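Protein argonaute (Aquifex aeolicus, PDB 1YVU) uses short single-stranded DNA guides to recognise complementary RNA and cleaves that target with an RNase H-like, divalent-metal-dependent nuclease domain. Local coordinates at residues N603-F607 with V625-T629. Sequence-based numbering, arbitrary orientation.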
loop_
_atom_site.group_PDB
_atom_site.type_symbol
_atom_site.label_atom_id
_atom_site.label_comp_id
_atom_site.label_asym_id
_atom_site.label_seq_id
_atom_site.Cartn_x
_atom_site.Cartn_y
_atom_site.Cartn_z
ATOM N N ASN A 603 -4.454 -1.280 -7.773
ATOM C CA ASN A 603 -5.298 -2.333 -8.303
ATOM C C ASN A 603 -6.344 -1.822 -9.291
ATOM O O ASN A 603 -6.535 -0.603 -9.420
ATOM C CB ASN A 603 -5.986 -3.017 -7.118
ATOM C CG ASN A 603 -5.010 -3.710 -6.210
ATOM O OD1 ASN A 603 -4.088 -4.408 -6.654
ATOM N ND2 ASN A 603 -5.198 -3.510 -4.916
ATOM N N PRO A 604 -6.948 -2.732 -10.090
ATOM C CA PRO A 604 -7.977 -2.304 -11.043
ATOM C C PRO A 604 -9.227 -1.954 -10.252
ATOM O O PRO A 604 -9.648 -2.721 -9.381
ATOM C CB PRO A 604 -8.190 -3.549 -11.885
ATOM C CG PRO A 604 -6.863 -4.185 -11.891
ATOM C CD PRO A 604 -6.468 -4.081 -10.455
ATOM N N ARG A 605 -9.758 -0.761 -10.513
ATOM C CA ARG A 605 -10.936 -0.260 -9.823
ATOM C C ARG A 605 -12.246 -0.834 -10.361
ATOM O O ARG A 605 -12.221 -1.591 -11.328
ATOM C CB ARG A 605 -10.921 1.274 -9.816
ATOM C CG ARG A 605 -9.805 1.896 -8.926
ATOM C CD ARG A 605 -10.145 3.331 -8.462
ATOM N NE ARG A 605 -8.990 4.229 -8.468
ATOM C CZ ARG A 605 -8.496 4.819 -9.560
ATOM N NH1 ARG A 605 -9.070 4.615 -10.741
ATOM N NH2 ARG A 605 -7.402 5.570 -9.489
ATOM N N PHE A 606 -13.332 -0.625 -9.607
ATOM C CA PHE A 606 -14.684 -1.063 -9.982
ATOM C C PHE A 606 -15.516 0.195 -10.216
ATOM O O PHE A 606 -15.565 1.105 -9.362
ATOM C CB PHE A 606 -15.371 -1.854 -8.880
ATOM C CG PHE A 606 -14.865 -3.266 -8.715
ATOM C CD1 PHE A 606 -14.139 -3.623 -7.574
ATOM C CD2 PHE A 606 -15.190 -4.283 -9.636
ATOM C CE1 PHE A 606 -13.744 -4.969 -7.346
ATOM C CE2 PHE A 606 -14.788 -5.647 -9.400
ATOM C CZ PHE A 606 -14.074 -5.972 -8.260
ATOM N N PHE A 607 -16.156 0.252 -11.381
ATOM C CA PHE A 607 -16.986 1.383 -11.757
ATOM C C PHE A 607 -18.389 0.840 -11.968
ATOM O O PHE A 607 -18.588 -0.079 -12.762
ATOM C CB PHE A 607 -16.481 2.048 -13.051
ATOM C CG PHE A 607 -14.999 2.371 -13.051
ATOM C CD1 PHE A 607 -14.088 1.566 -13.766
ATOM C CD2 PHE A 607 -14.502 3.474 -12.329
ATOM C CE1 PHE A 607 -12.682 1.864 -13.764
ATOM C CE2 PHE A 607 -13.101 3.789 -12.311
ATOM C CZ PHE A 607 -12.193 2.992 -13.024
ATOM N N VAL A 625 -7.332 -12.616 -7.477
ATOM C CA VAL A 625 -8.690 -12.056 -7.579
ATOM C C VAL A 625 -8.686 -10.594 -7.168
ATOM O O VAL A 625 -8.156 -10.243 -6.105
ATOM C CB VAL A 625 -9.672 -12.774 -6.568
ATOM C CG1 VAL A 625 -11.037 -12.090 -6.500
ATOM C CG2 VAL A 625 -9.848 -14.219 -6.913
ATOM N N ILE A 626 -9.364 -9.769 -7.968
ATOM C CA ILE A 626 -9.516 -8.343 -7.664
ATOM C C ILE A 626 -10.843 -8.379 -6.919
ATOM O O ILE A 626 -11.854 -8.819 -7.452
ATOM C CB ILE A 626 -9.568 -7.522 -8.923
ATOM C CG1 ILE A 626 -8.218 -7.652 -9.619
ATOM C CG2 ILE A 626 -9.835 -6.058 -8.603
ATOM C CD1 ILE A 626 -8.329 -7.651 -11.140
ATOM N N LEU A 627 -10.802 -7.954 -5.667
ATOM C CA LEU A 627 -11.944 -8.050 -4.790
ATOM C C LEU A 627 -12.406 -6.768 -4.124
ATOM O O LEU A 627 -11.593 -6.012 -3.576
ATOM C CB LEU A 627 -11.588 -9.075 -3.697
ATOM C CG LEU A 627 -12.644 -9.518 -2.701
ATOM C CD1 LEU A 627 -13.737 -10.224 -3.487
ATOM C CD2 LEU A 627 -12.052 -10.416 -1.589
ATOM N N ALA A 628 -13.724 -6.605 -4.049
ATOM C CA ALA A 628 -14.303 -5.461 -3.376
ATOM C C ALA A 628 -14.587 -5.906 -1.929
ATOM O O ALA A 628 -15.495 -6.730 -1.691
ATOM C CB ALA A 628 -15.544 -5.072 -4.055
ATOM N N THR A 629 -13.809 -5.358 -0.990
ATOM C CA THR A 629 -13.920 -5.679 0.432
ATOM C C THR A 629 -14.868 -4.864 1.278
ATOM O O THR A 629 -15.087 -5.195 2.454
ATOM C CB THR A 629 -12.595 -5.542 1.100
ATOM O OG1 THR A 629 -11.916 -4.375 0.591
ATOM C CG2 THR A 629 -11.783 -6.785 0.886
#
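The chains of 603-607 and 625-629 face each other without pairing: CA of P604 lies 7.1 Å from CA of I626, CA of F606 lies 7.9 Å from CA of A628, and no hydrogen bond crosses the gap. The register advances in the same sense on both sides, though the chains splay apart. Backbone hydrogen bonds go to other partners, F607 to L6 and I626 to Y618, so the segments meet through van der Waals contacts, side chain against side chain or backbone. P604, F606, I626 and A628 each direct CA-to-CB toward the opposite segment, whereas R605 and L627 direct theirs away, the every-second-residue pattern of extended chain.

I626 packs on P604, with CG of P604 3.8 Å from CD1 of I626 and O of P604 3.4 Å from CG2 of I626. Both segments belong to the PIWI domain, an RNase H fold, and 625-629 lies in its PIWI box; 624-627 is a strand of the large mixed sheet, covered on the L627 side by helix 652-661. On the I626 side, L7 of the N-terminal strand 6-7 touches P604, F606 and I626, bringing the N-terminal domain into the same apolar cluster.

F606 makes the longer reach: its ring turns an edge to the backbone, CZ lying 3.7 Å from O of I626 and CE1 3.9 Å from C of L627. That CE1 is 3.8 Å from CB of A628 and 4.2 Å from CG2 of I626, placing the ring tip between these side chains. R605 extends to a salt bridge with D158 of linker L1.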